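Local coordinates for S-M checkpoint control protein RAD4 (Schizosaccharomyces pombe, PDB 4BMD) that is essential for DNA replication and for the checkpoint coupling S and M phases, acting as a signalling adaptor that binds phosphorylated crb2 through its first two BRCT domains, at residues L16-L20 against G40-L46; T71-W76 against L94-F98; I112-G116 against T159-I163. All coordinates share one frame; numbering follows the deposited sequence.

Contact 1: residues L16-L20 against G40-L46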
loop_
_atom_site.group_PDB
_atom_site.type_symbol
_atom_site.label_atom_id
_atom_site.label_comp_id
_atom_site.label_asym_id
_atom_site.label_seq_id
_atom_site.Cartn_x
_atom_site.Cartn_y
_atom_site.Cartn_z
ATOM N N LEU A 16 -2.847 18.853 -15.247
ATOM C CA LEU A 16 -1.783 18.093 -14.600
ATOM C C LEU A 16 -1.011 17.251 -15.610
ATOM O O LEU A 16 -1.602 16.562 -16.443
ATOM C CB LEU A 16 -2.349 17.196 -13.498
ATOM C CG LEU A 16 -2.974 17.886 -12.284
ATOM C CD1 LEU A 16 -3.372 16.858 -11.235
ATOM C CD2 LEU A 16 -2.023 18.914 -11.696
ATOM N N THR A 17 0.314 17.311 -15.531
ATOM C CA THR A 17 1.166 16.514 -16.404
ATOM C C THR A 17 1.909 15.460 -15.590
ATOM O O THR A 17 2.486 15.761 -14.543
ATOM C CB THR A 17 2.181 17.389 -17.161
ATOM O OG1 THR A 17 1.504 18.505 -17.752
ATOM C CG2 THR A 17 2.872 16.583 -18.251
ATOM N N PHE A 18 1.890 14.223 -16.075
ATOM C CA PHE A 18 2.489 13.109 -15.352
ATOM C C PHE A 18 3.688 12.518 -16.084
ATOM O O PHE A 18 3.738 12.507 -17.314
ATOM C CB PHE A 18 1.445 12.017 -15.094
ATOM C CG PHE A 18 0.316 12.457 -14.207
ATOM C CD1 PHE A 18 -0.811 13.059 -14.744
ATOM C CD2 PHE A 18 0.380 12.269 -12.837
ATOM C CE1 PHE A 18 -1.852 13.465 -13.930
ATOM C CE2 PHE A 18 -0.658 12.673 -12.018
ATOM C CZ PHE A 18 -1.775 13.272 -12.566
ATOM N N TYR A 19 4.649 12.028 -15.310
ATOM C CA TYR A 19 5.838 11.381 -15.850
ATOM C C TYR A 19 5.905 9.945 -15.341
ATOM O O TYR A 19 6.102 9.710 -14.149
ATOM C CB TYR A 19 7.088 12.160 -15.438
ATOM C CG TYR A 19 8.405 11.484 -15.758
ATOM C CD1 TYR A 19 9.011 11.649 -16.996
ATOM C CD2 TYR A 19 9.056 10.700 -14.810
ATOM C CE1 TYR A 19 10.220 11.041 -17.287
ATOM C CE2 TYR A 19 10.262 10.090 -15.092
ATOM C CZ TYR A 19 10.841 10.262 -16.331
ATOM O OH TYR A 19 12.045 9.655 -16.612
ATOM N N LEU A 20 5.736 8.987 -16.248
ATOM C CA LEU A 20 5.720 7.576 -15.882
ATOM C C LEU A 20 7.118 6.974 -15.984
ATOM O O LEU A 20 7.733 6.991 -17.050
ATOM C CB LEU A 20 4.747 6.806 -16.776
ATOM C CG LEU A 20 3.375 7.455 -16.982
ATOM C CD1 LEU A 20 2.495 6.579 -17.862
ATOM C CD2 LEU A 20 2.694 7.742 -15.651
ATOM N N GLY A 40 -5.721 14.391 -17.697
ATOM C CA GLY A 40 -4.298 14.443 -17.427
ATOM C C GLY A 40 -3.453 14.221 -18.666
ATOM O O GLY A 40 -3.829 13.457 -19.556
ATOM N N GLN A 41 -2.307 14.893 -18.725
ATOM C CA GLN A 41 -1.374 14.718 -19.831
ATOM C C GLN A 41 -0.123 13.977 -19.373
ATOM O O GLN A 41 0.161 13.901 -18.179
ATOM C CB GLN A 41 -0.996 16.068 -20.443
ATOM C CG GLN A 41 -2.147 16.781 -21.131
ATOM C CD GLN A 41 -1.714 18.072 -21.796
ATOM O OE1 GLN A 41 -0.539 18.437 -21.762
ATOM N NE2 GLN A 41 -2.664 18.770 -22.407
ATOM N N ILE A 42 0.621 13.428 -20.328
ATOM C CA ILE A 42 1.809 12.644 -20.015
ATOM C C ILE A 42 3.013 13.069 -20.852
ATOM O O ILE A 42 2.920 13.199 -22.073
ATOM C CB ILE A 42 1.555 11.134 -20.217
ATOM C CG1 ILE A 42 0.438 10.655 -19.288
ATOM C CG2 ILE A 42 2.828 10.334 -19.977
ATOM C CD1 ILE A 42 0.224 9.166 -19.311
ATOM N N SER A 43 4.142 13.287 -20.185
ATOM C CA SER A 43 5.381 13.643 -20.863
ATOM C C SER A 43 6.483 12.642 -20.538
ATOM O O SER A 43 6.539 12.106 -19.431
ATOM C CB SER A 43 5.825 15.053 -20.464
ATOM O OG SER A 43 7.088 15.365 -21.024
ATOM N N GLU A 44 7.358 12.390 -21.505
ATOM C CA GLU A 44 8.475 11.478 -21.294
ATOM C C GLU A 44 9.740 12.243 -20.919
ATOM O O GLU A 44 10.833 11.677 -20.878
ATOM C CB GLU A 44 8.714 10.614 -22.533
ATOM C CG GLU A 44 7.541 9.712 -22.883
ATOM C CD GLU A 44 7.850 8.748 -24.012
ATOM O OE1 GLU A 44 9.006 8.725 -24.482
ATOM O OE2 GLU A 44 6.933 8.009 -24.429
ATOM N N PHE A 45 9.581 13.533 -20.642
ATOM C CA PHE A 45 10.702 14.369 -20.240
ATOM C C PHE A 45 10.452 14.978 -18.869
ATOM O O PHE A 45 9.318 15.314 -18.524
ATOM C CB PHE A 45 10.927 15.492 -21.251
ATOM C CG PHE A 45 10.832 15.052 -22.680
ATOM C CD1 PHE A 45 11.830 14.284 -23.252
ATOM C CD2 PHE A 45 9.745 15.415 -23.454
ATOM C CE1 PHE A 45 11.742 13.880 -24.569
ATOM C CE2 PHE A 45 9.652 15.015 -24.771
ATOM C CZ PHE A 45 10.651 14.250 -25.328
ATOM N N LEU A 46 11.518 15.122 -18.092
ATOM C CA LEU A 46 11.441 15.823 -16.821
ATOM C C LEU A 46 11.635 17.319 -17.046
ATOM O O LEU A 46 12.684 17.753 -17.521
ATOM C CB LEU A 46 12.493 15.289 -15.848
ATOM C CG LEU A 46 12.302 13.850 -15.370
ATOM C CD1 LEU A 46 13.461 13.420 -14.483
ATOM C CD2 LEU A 46 10.978 13.708 -14.635
HETATM O O HOH W 1 2.217 18.528 -20.975
HETATM O O HOH W 2 6.399 9.294 -19.164
#
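One face of the Y19 ring is taken by L46, whose CD2 methyl stands 3.4 Å from the ring centroid, almost on the normal: a CH-pi contact. At the edge of the same ring lies E44 O, 3.7 Å from CE1. The F18 ring turns its edge to its neighbour instead, CD1 lying 3.7 Å from Q41 O, with G40 CA also near the ring plane; F13 meets this phenyl edge-to-face. Both rings come from strand 17-20, which with helix 25-36 and the parallel strand 41-42 makes the beta-alpha-beta unit that opens this BRCT fold. T17 pairs with Q41 and F18 with I42, and three backbone bonds tie the strands: Q41 N to L16 O, F18 N to Q41 O at 2.7 Å, and S43 N to F18 O. Strand 41-42 forms one margin of the four-stranded sheet.

F18 and I42 look to the face covered by helix 25-36, where both touch L35. L20 joins them there: its CD1 comes within 3.7 Å of I42 CD1, the two chains crossing at about a right angle. T17 and Q41 occupy the other face, where T17 CG2, anti to the backbone N, packs on S43 CB and a water links T17 OG1 weakly to Q41 OE1. Beyond the S43 N to F18 O bond a water takes over, accepting from L20 N and donating to S43 O. The chain then bends toward L46 through an ST turn, in which F45 N donates to S43 OG at 3.1 Å.

Contact 2: residues T71-W76 against L94-F98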
loop_
_atom_site.group_PDB
_atom_site.type_symbol
_atom_site.label_atom_id
_atom_site.label_comp_id
_atom_site.label_asym_id
_atom_site.label_seq_id
_atom_site.Cartn_x
_atom_site.Cartn_y
_atom_site.Cartn_z
ATOM N N THR A 71 6.863 12.550 -5.751
ATOM C CA THR A 71 6.888 11.198 -6.290
ATOM C C THR A 71 5.843 10.306 -5.630
ATOM O O THR A 71 5.767 10.224 -4.405
ATOM C CB THR A 71 8.281 10.566 -6.114
ATOM O OG1 THR A 71 9.250 11.338 -6.833
ATOM C CG2 THR A 71 8.292 9.142 -6.634
ATOM N N VAL A 72 5.036 9.648 -6.454
ATOM C CA VAL A 72 4.013 8.729 -5.969
ATOM C C VAL A 72 4.033 7.449 -6.796
ATOM O O VAL A 72 4.675 7.394 -7.843
ATOM C CB VAL A 72 2.605 9.347 -6.078
ATOM C CG1 VAL A 72 2.502 10.611 -5.238
ATOM C CG2 VAL A 72 2.269 9.640 -7.532
ATOM N N ASN A 73 3.336 6.420 -6.326
ATOM C CA ASN A 73 3.136 5.227 -7.143
ATOM C C ASN A 73 1.769 5.244 -7.822
ATOM O O ASN A 73 0.974 6.154 -7.591
ATOM C CB ASN A 73 3.368 3.931 -6.349
ATOM C CG ASN A 73 2.431 3.779 -5.164
ATOM O OD1 ASN A 73 1.283 4.221 -5.192
ATOM N ND2 ASN A 73 2.924 3.139 -4.110
ATOM N N GLU A 74 1.495 4.242 -8.653
ATOM C CA GLU A 74 0.249 4.222 -9.418
ATOM C C GLU A 74 -0.981 4.076 -8.524
ATOM O O GLU A 74 -2.092 4.417 -8.929
ATOM C CB GLU A 74 0.266 3.122 -10.487
ATOM C CG GLU A 74 0.065 1.711 -9.960
ATOM C CD GLU A 74 1.372 0.987 -9.705
ATOM O OE1 GLU A 74 2.341 1.636 -9.256
ATOM O OE2 GLU A 74 1.431 -0.233 -9.963
ATOM N N TRP A 75 -0.780 3.579 -7.308
ATOM C CA TRP A 75 -1.882 3.416 -6.364
ATOM C C TRP A 75 -2.415 4.767 -5.896
ATOM O O TRP A 75 -3.555 4.871 -5.442
ATOM C CB TRP A 75 -1.455 2.555 -5.172
ATOM C CG TRP A 75 -1.289 1.105 -5.519
ATOM C CD1 TRP A 75 -1.644 0.496 -6.688
ATOM C CD2 TRP A 75 -0.726 0.081 -4.689
ATOM N NE1 TRP A 75 -1.338 -0.842 -6.638
ATOM C CE2 TRP A 75 -0.773 -1.123 -5.421
ATOM C CE3 TRP A 75 -0.187 0.065 -3.399
ATOM C CZ2 TRP A 75 -0.302 -2.329 -4.907
ATOM C CZ3 TRP A 75 0.281 -1.134 -2.891
ATOM C CH2 TRP A 75 0.220 -2.314 -3.643
ATOM N N TRP A 76 -1.585 5.799 -6.013
ATOM C CA TRP A 76 -2.007 7.163 -5.714
ATOM C C TRP A 76 -3.063 7.603 -6.721
ATOM O O TRP A 76 -4.027 8.285 -6.369
ATOM C CB TRP A 76 -0.806 8.111 -5.754
ATOM C CG TRP A 76 -1.152 9.560 -5.562
ATOM C CD1 TRP A 76 -1.160 10.253 -4.387
ATOM C CD2 TRP A 76 -1.531 10.495 -6.581
ATOM N NE1 TRP A 76 -1.522 11.559 -4.609
ATOM C CE2 TRP A 76 -1.757 11.733 -5.948
ATOM C CE3 TRP A 76 -1.705 10.404 -7.967
ATOM C CZ2 TRP A 76 -2.146 12.872 -6.652
ATOM C CZ3 TRP A 76 -2.091 11.535 -8.663
ATOM C CH2 TRP A 76 -2.308 12.753 -8.005
ATOM N N LEU A 94 0.978 3.818 1.331
ATOM C CA LEU A 94 1.012 2.910 0.189
ATOM C C LEU A 94 0.963 3.653 -1.144
ATOM O O LEU A 94 1.154 3.056 -2.202
ATOM C CB LEU A 94 -0.134 1.896 0.271
ATOM C CG LEU A 94 -0.085 0.909 1.440
ATOM C CD1 LEU A 94 -1.286 -0.021 1.412
ATOM C CD2 LEU A 94 1.209 0.112 1.417
ATOM N N ALA A 95 0.706 4.956 -1.089
ATOM C CA ALA A 95 0.622 5.768 -2.299
ATOM C C ALA A 95 2.000 6.277 -2.717
ATOM O O ALA A 95 2.157 6.875 -3.780
ATOM C CB ALA A 95 -0.341 6.927 -2.096
ATOM N N LYS A 96 2.990 6.038 -1.865
ATOM C CA LYS A 96 4.372 6.391 -2.162
ATOM C C LYS A 96 5.174 5.120 -2.398
ATOM O O LYS A 96 4.736 4.036 -2.010
ATOM C CB LYS A 96 4.982 7.170 -0.995
ATOM C CG LYS A 96 4.506 8.600 -0.883
ATOM C CD LYS A 96 5.165 9.304 0.292
ATOM C CE LYS A 96 4.836 8.615 1.608
ATOM N NZ LYS A 96 3.371 8.607 1.882
ATOM N N PRO A 97 6.345 5.242 -3.048
ATOM C CA PRO A 97 7.246 4.093 -3.158
ATOM C C PRO A 97 7.598 3.569 -1.772
ATOM O O PRO A 97 8.038 4.342 -0.920
ATOM C CB PRO A 97 8.485 4.690 -3.825
ATOM C CG PRO A 97 7.960 5.826 -4.625
ATOM C CD PRO A 97 6.832 6.401 -3.816
ATOM N N PHE A 98 7.391 2.275 -1.548
ATOM C CA PHE A 98 7.583 1.695 -0.226
ATOM C C PHE A 98 8.353 0.385 -0.268
ATOM O O PHE A 98 8.952 -0.021 0.727
ATOM C CB PHE A 98 6.229 1.470 0.458
ATOM C CG PHE A 98 5.319 0.530 -0.288
ATOM C CD1 PHE A 98 5.414 -0.843 -0.108
ATOM C CD2 PHE A 98 4.363 1.020 -1.161
ATOM C CE1 PHE A 98 4.580 -1.706 -0.794
ATOM C CE2 PHE A 98 3.524 0.161 -1.847
ATOM C CZ PHE A 98 3.634 -1.203 -1.664
#
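N73 reaches the 94-98 loop with two hydrogen bonds. Its ND2 donates to L94 O at 2.6 Å, the acceptor lying in the amide plane although the donor stands well above the plane of the L94 carbonyl. Its backbone N gives a nearly straight bond to A95 O, 2.8 Å away. With chi1 at 60°, CG sits between backbone N and carbonyl carbon, folding the amide back so that OD1 also accepts weakly from W75 N and W76 N. N73 is thus the N-cap of helix 74-82, the last helix of this BRCT domain, and its side chain pins the start of that helix to the chain leading into the next BRCT repeat.

Around this polar centre the packing is apolar. W76 CB rests on A95 CB at 3.9 Å, and T71 and P97 cross at about a right angle, T71 CG2 touching P97 CG. W75 brings CZ3 to within 3.6 Å of F98 CZ, but the rings are slid apart and barely overlap. L94 CD2 lies over the centre of one F98 face. Farther out, L94 and F98 both rest on A128 of helix 119-131, and W75 stacks with H124 of that helix; W180 and I183 of helix 177-185 meet L94 and F98 respectively.

Contact 3: residues I112-G116 against T159-I163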
loop_
_atom_site.group_PDB
_atom_site.type_symbol
_atom_site.label_atom_id
_atom_site.label_comp_id
_atom_site.label_asym_id
_atom_site.label_seq_id
_atom_site.Cartn_x
_atom_site.Cartn_y
_atom_site.Cartn_z
ATOM N N ILE A 112 -0.859 -14.053 7.132
ATOM C CA ILE A 112 -1.578 -12.912 7.692
ATOM C C ILE A 112 -3.026 -12.824 7.219
ATOM O O ILE A 112 -3.312 -12.962 6.030
ATOM C CB ILE A 112 -0.864 -11.584 7.345
ATOM C CG1 ILE A 112 0.624 -11.665 7.693
ATOM C CG2 ILE A 112 -1.519 -10.411 8.063
ATOM C CD1 ILE A 112 1.393 -10.395 7.391
ATOM N N HIS A 113 -3.936 -12.595 8.163
ATOM C CA HIS A 113 -5.330 -12.322 7.839
ATOM C C HIS A 113 -5.691 -10.904 8.268
ATOM O O HIS A 113 -5.335 -10.470 9.364
ATOM C CB HIS A 113 -6.261 -13.331 8.516
ATOM C CG HIS A 113 -7.713 -13.042 8.302
ATOM N ND1 HIS A 113 -8.309 -13.102 7.061
ATOM C CD2 HIS A 113 -8.687 -12.675 9.169
ATOM C CE1 HIS A 113 -9.589 -12.791 7.173
ATOM N NE2 HIS A 113 -9.843 -12.527 8.442
ATOM N N LEU A 114 -6.402 -10.189 7.402
ATOM C CA LEU A 114 -6.731 -8.787 7.646
ATOM C C LEU A 114 -8.177 -8.612 8.101
ATOM O O LEU A 114 -9.079 -9.283 7.601
ATOM C CB LEU A 114 -6.490 -7.964 6.379
ATOM C CG LEU A 114 -5.134 -8.150 5.698
ATOM C CD1 LEU A 114 -5.075 -7.382 4.383
ATOM C CD2 LEU A 114 -4.010 -7.717 6.622
ATOM N N THR A 115 -8.392 -7.701 9.045
ATOM C CA THR A 115 -9.738 -7.397 9.520
ATOM C C THR A 115 -9.908 -5.903 9.798
ATOM O O THR A 115 -9.027 -5.263 10.373
ATOM C CB THR A 115 -10.103 -8.224 10.777
ATOM O OG1 THR A 115 -11.427 -7.887 11.211
ATOM C CG2 THR A 115 -9.118 -7.959 11.910
ATOM N N GLY A 116 -11.040 -5.349 9.373
ATOM C CA GLY A 116 -11.327 -3.942 9.586
ATOM C C GLY A 116 -11.011 -3.067 8.385
ATOM O O GLY A 116 -11.252 -1.861 8.410
ATOM N N THR A 159 -15.057 -8.085 13.371
ATOM C CA THR A 159 -13.687 -7.858 13.816
ATOM C C THR A 159 -13.490 -8.334 15.253
ATOM O O THR A 159 -12.501 -8.996 15.564
ATOM C CB THR A 159 -13.293 -6.371 13.698
ATOM O OG1 THR A 159 -13.164 -6.017 12.316
ATOM C CG2 THR A 159 -11.972 -6.102 14.401
ATOM N N ARG A 160 -14.441 -8.000 16.122
ATOM C CA ARG A 160 -14.377 -8.419 17.517
ATOM C C ARG A 160 -14.397 -9.940 17.643
ATOM O O ARG A 160 -13.717 -10.506 18.498
ATOM C CB ARG A 160 -15.525 -7.803 18.322
ATOM C CG ARG A 160 -15.512 -6.283 18.351
ATOM C CD ARG A 160 -16.539 -5.737 19.331
ATOM N NE ARG A 160 -16.591 -4.278 19.311
ATOM C CZ ARG A 160 -15.788 -3.491 20.021
ATOM N NH1 ARG A 160 -14.863 -4.021 20.809
ATOM N NH2 ARG A 160 -15.910 -2.173 19.940
ATOM N N PHE A 161 -15.178 -10.595 16.789
ATOM C CA PHE A 161 -15.245 -12.055 16.776
ATOM C C PHE A 161 -13.891 -12.651 16.416
ATOM O O PHE A 161 -13.412 -13.574 17.075
ATOM C CB PHE A 161 -16.292 -12.545 15.775
ATOM C CG PHE A 161 -17.708 -12.368 16.237
ATOM C CD1 PHE A 161 -17.996 -12.181 17.579
ATOM C CD2 PHE A 161 -18.754 -12.396 15.329
ATOM C CE1 PHE A 161 -19.301 -12.021 18.005
ATOM C CE2 PHE A 161 -20.062 -12.236 15.749
ATOM C CZ PHE A 161 -20.334 -12.050 17.089
ATOM N N LYS A 162 -13.282 -12.116 15.361
ATOM C CA LYS A 162 -11.993 -12.602 14.886
ATOM C C LYS A 162 -10.908 -12.431 15.940
ATOM O O LYS A 162 -10.030 -13.281 16.078
ATOM C CB LYS A 162 -11.593 -11.890 13.591
ATOM C CG LYS A 162 -12.483 -12.216 12.402
ATOM C CD LYS A 162 -12.019 -11.494 11.148
ATOM C CE LYS A 162 -12.906 -11.826 9.959
ATOM N NZ LYS A 162 -12.483 -11.103 8.727
ATOM N N ILE A 163 -10.978 -11.332 16.685
ATOM C CA ILE A 163 -10.018 -11.065 17.750
ATOM C C ILE A 163 -10.125 -12.110 18.857
ATOM O O ILE A 163 -9.116 -12.648 19.314
ATOM C CB ILE A 163 -10.205 -9.651 18.335
ATOM C CG1 ILE A 163 -9.821 -8.595 17.295
ATOM C CG2 ILE A 163 -9.372 -9.474 19.595
ATOM C CD1 ILE A 163 -10.035 -7.170 17.756
HETATM O O HOH W 3 -13.215 -8.425 8.931
#
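Two hydrogen bonds, K162 to H113 and T115 to T159, fasten strand 111-115 to helix 157-168 in the second BRCT domain of this fragment. This inner strand of the sheet runs roughly antiparallel to the helix; the segment axes are inclined at 148° and come within 9.6 Å of each other. H113 and T115 point to the face of the sheet that this helix covers, whereas L114 faces away, into helix 119-131.

Among the polar contacts, K162 NZ donates to H113 NE2 at 3.0 Å, reaching the imidazole at its edge and close to the ring plane. The lysine is extended beyond CG and crosses the histidine at about a right angle. On the other side of the ring, H113 ND1 bonds to H137 O, which fixes the ring's rotation and would favour the neutral tautomer with its proton on ND1, leaving NE2 to accept. T115 OG1 and T159 OG1 lie 2.8 Å apart in a hydrogen bond; T115 OG1 is anti to its own N (chi1 180°), which swings the hydroxyl toward the helix. T159 OG1 has S156 OG as a second partner.

Apolar contact is slight and comes from the lysine stem: K162 CD lies 3.8 Å from T115 CB, while L140 packs against both K162 and H113.

A threonine and glycine at the end of the first strand, with a lysine from the helix before the last strand, match the phosphate-binding pocket of BRCT domains, so T115, G116 and K162 are consistent with such a site here. A water bridges T115 and K162, 2.9 Å from T115 OG1 and accepting from K162 NZ at 2.8 Å.

In the fold
Contacts 1 and 2 both reach one four-stranded sheet, the first at the 41-42 margin and the second at the opposite margin, 71-73. Their centres are 16 Å apart, and they meet where F18 CE2 packs on W76 CZ3 at 3.8 Å. Contact 3 lies in the other BRCT domain, on a sheet of the same strand order, its centre 26 Å from that of contact 2 and 41 Å from that of contact 1. The nearest atoms of contacts 2 and 3 are about 9 Å apart. Contact 2 lies where the domains pack together, whereas contact 3 holds the likely phosphate pocket; the nearest atoms of contacts 1 and 3 are about 26 Å apart.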